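Local atomic coordinates of Rho guanine nucleotide exchange factor 12 (Homo sapiens, PDB entry 1TXD), a protein that acts as a guanine nucleotide exchange factor for the GTPase RhoA through the DH and PH domains held in this chain. Residues N209-N212 / Q213-E217; L287-D291 / D292-L296. The protein carries 1 engineered substitution. All coordinates share one frame; numbering follows the deposited sequence.

Interaction 1 of 2, residues N209-N212 / Q213-E217. Engineered in segment 209-212: Phe210 (natural residue Tyr).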
loop_
_atom_site.group_PDB
_atom_site.type_symbol
_atom_site.label_atom_id
_atom_site.label_comp_id
_atom_site.label_asym_id
_atom_site.label_seq_id
_atom_site.Cartn_x
_atom_site.Cartn_y
_atom_site.Cartn_z
ATOM N N ASN A 209 1.366 9.374 -6.476
ATOM C CA ASN A 209 1.371 9.881 -5.109
ATOM C C ASN A 209 0.079 9.635 -4.326
ATOM O O ASN A 209 0.150 9.410 -3.121
ATOM C CB ASN A 209 1.702 11.383 -5.071
ATOM C CG ASN A 209 3.122 11.674 -5.501
ATOM O OD1 ASN A 209 3.361 12.560 -6.332
ATOM N ND2 ASN A 209 4.078 10.932 -4.943
ATOM N N PHE A 210 -1.079 9.679 -5.008
ATOM C CA PHE A 210 -2.394 9.425 -4.395
ATOM C C PHE A 210 -2.496 7.952 -4.083
ATOM O O PHE A 210 -3.050 7.537 -3.084
ATOM C CB PHE A 210 -3.525 9.819 -5.374
ATOM C CG PHE A 210 -4.957 9.565 -4.860
ATOM C CD1 PHE A 210 -5.615 8.384 -5.136
ATOM C CD2 PHE A 210 -5.643 10.558 -4.144
ATOM C CE1 PHE A 210 -6.952 8.161 -4.688
ATOM C CE2 PHE A 210 -6.959 10.360 -3.690
ATOM C CZ PHE A 210 -7.615 9.136 -3.965
ATOM N N VAL A 211 -2.009 7.127 -4.988
ATOM C CA VAL A 211 -2.052 5.702 -4.736
ATOM C C VAL A 211 -1.107 5.361 -3.593
ATOM O O VAL A 211 -1.515 4.744 -2.625
ATOM C CB VAL A 211 -1.782 4.922 -5.950
ATOM C CG1 VAL A 211 -1.570 3.413 -5.582
ATOM C CG2 VAL A 211 -2.973 5.106 -6.857
ATOM N N ASN A 212 0.128 5.819 -3.675
ATOM C CA ASN A 212 1.098 5.601 -2.593
ATOM C C ASN A 212 0.637 6.007 -1.200
ATOM O O ASN A 212 1.089 5.434 -0.212
ATOM C CB ASN A 212 2.439 6.309 -2.877
ATOM C CG ASN A 212 3.340 5.511 -3.821
ATOM O OD1 ASN A 212 3.116 4.313 -4.068
ATOM N ND2 ASN A 212 4.340 6.177 -4.381
ATOM N N GLN A 213 -0.205 7.027 -1.103
ATOM C CA GLN A 213 -0.571 7.574 0.203
ATOM C C GLN A 213 -1.667 6.670 0.789
ATOM O O GLN A 213 -1.703 6.382 1.966
ATOM C CB GLN A 213 -0.995 9.050 0.027
ATOM C CG GLN A 213 -1.326 9.843 1.268
ATOM C CD GLN A 213 -0.422 9.523 2.447
ATOM O OE1 GLN A 213 0.789 9.752 2.379
ATOM N NE2 GLN A 213 -1.006 8.984 3.528
ATOM N N ALA A 214 -2.540 6.187 -0.085
ATOM C CA ALA A 214 -3.560 5.247 0.293
ATOM C C ALA A 214 -2.906 3.958 0.765
ATOM O O ALA A 214 -3.407 3.316 1.668
ATOM C CB ALA A 214 -4.507 4.969 -0.912
ATOM N N VAL A 215 -1.796 3.577 0.142
ATOM C CA VAL A 215 -1.097 2.335 0.465
ATOM C C VAL A 215 -0.537 2.463 1.852
ATOM O O VAL A 215 -0.771 1.594 2.675
ATOM C CB VAL A 215 0.024 1.940 -0.618
ATOM C CG1 VAL A 215 1.027 0.895 -0.083
ATOM C CG2 VAL A 215 -0.632 1.357 -1.921
ATOM N N LYS A 216 0.154 3.567 2.122
ATOM C CA LYS A 216 0.669 3.868 3.455
ATOM C C LYS A 216 -0.462 3.797 4.509
ATOM O O LYS A 216 -0.359 3.036 5.458
ATOM C CB LYS A 216 1.364 5.235 3.450
ATOM C CG LYS A 216 2.084 5.644 4.756
ATOM C CD LYS A 216 3.045 6.806 4.527
ATOM C CE LYS A 216 3.488 7.476 5.851
ATOM N NZ LYS A 216 4.336 8.724 5.642
ATOM N N GLU A 217 -1.552 4.544 4.305
ATOM C CA GLU A 217 -2.703 4.523 5.223
ATOM C C GLU A 217 -3.086 3.083 5.467
ATOM O O GLU A 217 -3.180 2.648 6.601
ATOM C CB GLU A 217 -3.899 5.400 4.722
ATOM C CG GLU A 217 -4.027 6.782 5.425
ATOM C CD GLU A 217 -4.424 7.983 4.535
ATOM O OE1 GLU A 217 -5.400 7.888 3.763
ATOM O OE2 GLU A 217 -3.779 9.056 4.616
#
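Asn209 meets Gln213 one turn further along helix 191-230. Its carbonyl O takes a weak, bent bond from Gln213 N at 3.1 Å. Gln213 CB comes within 3.4 Å of Asn209 O.

Phe210 is an engineered residue; the natural one is Tyr. Its carbonyl O accepts a weak bond from Ala214 N at 3.3 Å. CG is anti to the backbone N (chi1 178°), and the ring leaves the helix toward helix 112-126. There it makes a cation-pi contact with Lys118 and meets the ring of His119.

Val211 is the buried residue of this run. Its carbonyl O receives Val215 N at 3.0 Å, with the donor nearly in line with C=O. The two valines also touch, Val211 CG1 to Val215 CG2 at 4.3 Å. Both side chains reach Met171 of helix 169-186 and Cys125 of helix 112-126.

Asn212 O accepts Lys216 N at 3.1 Å. This bond is almost straight at the hydrogen (169°), though the donor sits above the carbonyl plane. On the exposed side, the Gln213 chain bends at chi2 (38°). Its NE2 then reaches Glu217 OE2 at 3.0 Å, above the carboxylate plane.

The i to i+4 bonds mark an alpha-helix. With valines packed inward and Asn209, Gln213 and Lys216 exposed, it is an amphipathic helix of the DH helical bundle.

Interaction 2 of 2, residues L287-D291 / D292-L296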
loop_
_atom_site.group_PDB
_atom_site.type_symbol
_atom_site.label_atom_id
_atom_site.label_comp_id
_atom_site.label_asym_id
_atom_site.label_seq_id
_atom_site.Cartn_x
_atom_site.Cartn_y
_atom_site.Cartn_z
ATOM N N LEU A 287 2.041 -3.667 25.951
ATOM C CA LEU A 287 1.885 -5.080 25.609
ATOM C C LEU A 287 3.183 -5.846 25.847
ATOM O O LEU A 287 4.252 -5.242 25.920
ATOM C CB LEU A 287 1.456 -5.224 24.145
ATOM C CG LEU A 287 0.242 -4.415 23.680
ATOM C CD1 LEU A 287 0.207 -4.329 22.167
ATOM C CD2 LEU A 287 -1.057 -5.013 24.195
ATOM N N GLN A 288 3.076 -7.174 25.963
ATOM C CA GLN A 288 4.221 -8.061 26.220
ATOM C C GLN A 288 4.358 -9.130 25.132
ATOM O O GLN A 288 3.404 -9.868 24.868
ATOM C CB GLN A 288 4.059 -8.748 27.588
ATOM C CG GLN A 288 5.139 -8.400 28.623
ATOM C CD GLN A 288 5.148 -9.354 29.819
ATOM O OE1 GLN A 288 4.121 -9.548 30.472
ATOM N NE2 GLN A 288 6.305 -9.944 30.105
ATOM N N LYS A 289 5.545 -9.223 24.524
ATOM C CA LYS A 289 5.818 -10.218 23.463
ATOM C C LYS A 289 6.049 -11.626 24.036
ATOM O O LYS A 289 7.183 -11.994 24.353
ATOM C CB LYS A 289 7.034 -9.799 22.597
ATOM C CG LYS A 289 6.682 -8.967 21.353
ATOM C CD LYS A 289 7.888 -8.721 20.426
ATOM C CE LYS A 289 7.491 -7.834 19.230
ATOM N NZ LYS A 289 8.030 -8.296 17.918
ATOM N N GLN A 290 4.974 -12.407 24.150
ATOM C CA GLN A 290 5.043 -13.781 24.658
ATOM C C GLN A 290 4.748 -14.783 23.541
ATOM O O GLN A 290 3.588 -15.140 23.310
ATOM C CB GLN A 290 4.048 -13.972 25.806
ATOM C CG GLN A 290 4.484 -13.319 27.126
ATOM C CD GLN A 290 4.822 -14.325 28.222
ATOM O OE1 GLN A 290 5.183 -15.470 27.941
ATOM N NE2 GLN A 290 4.707 -13.893 29.472
ATOM N N ASP A 291 5.806 -15.249 22.875
ATOM C CA ASP A 291 5.694 -16.041 21.643
ATOM C C ASP A 291 4.883 -15.255 20.598
ATOM O O ASP A 291 5.277 -14.139 20.234
ATOM C CB ASP A 291 5.105 -17.441 21.908
ATOM C CG ASP A 291 6.034 -18.337 22.714
ATOM O OD1 ASP A 291 7.271 -18.172 22.639
ATOM O OD2 ASP A 291 5.609 -19.255 23.443
ATOM N N ASP A 292 3.756 -15.809 20.139
ATOM C CA ASP A 292 2.927 -15.161 19.115
ATOM C C ASP A 292 2.079 -14.006 19.670
ATOM O O ASP A 292 1.840 -13.020 18.975
ATOM C CB ASP A 292 1.997 -16.187 18.443
ATOM C CG ASP A 292 2.737 -17.139 17.514
ATOM O OD1 ASP A 292 3.862 -16.811 17.079
ATOM O OD2 ASP A 292 2.264 -18.242 17.159
ATOM N N ARG A 293 1.635 -14.132 20.916
ATOM C CA ARG A 293 0.610 -13.250 21.466
ATOM C C ARG A 293 1.142 -11.867 21.838
ATOM O O ARG A 293 2.349 -11.620 21.853
ATOM C CB ARG A 293 -0.042 -13.890 22.702
ATOM C CG ARG A 293 -0.599 -15.296 22.503
ATOM C CD ARG A 293 -0.806 -16.060 23.813
ATOM N NE ARG A 293 -0.899 -17.507 23.610
ATOM C CZ ARG A 293 -0.891 -18.413 24.586
ATOM N NH1 ARG A 293 -0.792 -18.050 25.867
ATOM N NH2 ARG A 293 -0.983 -19.696 24.286
ATOM N N LEU A 294 0.203 -10.975 22.130
ATOM C CA LEU A 294 0.487 -9.641 22.636
ATOM C C LEU A 294 -0.450 -9.414 23.813
ATOM O O LEU A 294 -1.648 -9.198 23.619
ATOM C CB LEU A 294 0.224 -8.573 21.568
ATOM C CG LEU A 294 1.147 -8.535 20.351
ATOM C CD1 LEU A 294 0.675 -7.432 19.402
ATOM C CD2 LEU A 294 2.616 -8.348 20.742
ATOM N N VAL A 295 0.100 -9.439 25.027
ATOM C CA VAL A 295 -0.720 -9.562 26.233
ATOM C C VAL A 295 -1.102 -8.209 26.831
ATOM O O VAL A 295 -0.266 -7.325 26.980
ATOM C CB VAL A 295 -0.036 -10.425 27.310
ATOM C CG1 VAL A 295 -1.087 -11.084 28.193
ATOM C CG2 VAL A 295 0.868 -11.487 26.679
ATOM N N LEU A 296 -2.388 -8.066 27.141
ATOM C CA LEU A 296 -2.917 -6.925 27.868
ATOM C C LEU A 296 -3.191 -7.357 29.320
ATOM O O LEU A 296 -4.192 -8.028 29.592
ATOM C CB LEU A 296 -4.201 -6.428 27.204
ATOM C CG LEU A 296 -4.655 -5.011 27.576
ATOM C CD1 LEU A 296 -3.741 -3.956 26.961
ATOM C CD2 LEU A 296 -6.110 -4.773 27.167
#
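Leu287 and Leu294 touch through their CD1 methyls at 4.2 Å. The other methyl of Leu287, CD2, meets CD1 of Leu296 at 4.0 Å. Leu287 thus touches two leucines of 292-296. Its rotamer (chi1 -52°, CG anti to the carbonyl carbon) turns the two methyls to these partners. Lys289 runs side by side with Leu294, its CG against CD2. Gln288, Gln290 and Val295 share the other face of the hairpin. There Val295 CG2 lies 4.1 Å from Gln290 CG.

The backbone pairing between Gln288 and Val295 is weak. Val295 N to Gln288 O is 3.3 Å. The return bond, Gln288 N to Val295 O, is 3.5 Å. Val295 O also takes a CA-H...O contact from Leu287. A type II' turn from Gln290 to Arg293 reverses the chain, making a two-residue beta hairpin of the PH domain. Arg293 N closes it on Gln290 O at 3.2 Å, from above the carbonyl plane.

Further out, Leu278 and Leu231 pack on Leu287. Tyr227 and Arg230 of helix 191-230 touch Leu294. The backbone of Leu294 is bonded to Arg230 and Asp232, and that of Leu296 to Asp232.

The turn bond is not among the weak ones. The hairpin probably owes much of its hold to the buried leucine contacts on one face, while the exposed Asp291 and Asp292 occupy the turn.

How the interactions relate
Interactions 1 and 2 do not touch: their nearest atoms are about 17 Å apart and their centres 30 Å. Interaction 1 is a mostly surface run close to the centre of the molecule. Interaction 2 is partly buried and lies far out, in the PH domain. They share no element directly, but helix 191-230 links them: it carries 209-217, and its end packs on 292-296. The chemistry follows the fold. In 209-217 the backbone bonds stay within one helix, with one valine pair touching beside them. In 287-296 the bonds pass between two strands, and leucines from both sides supply the apolar part. Each has some weak backbone bonds.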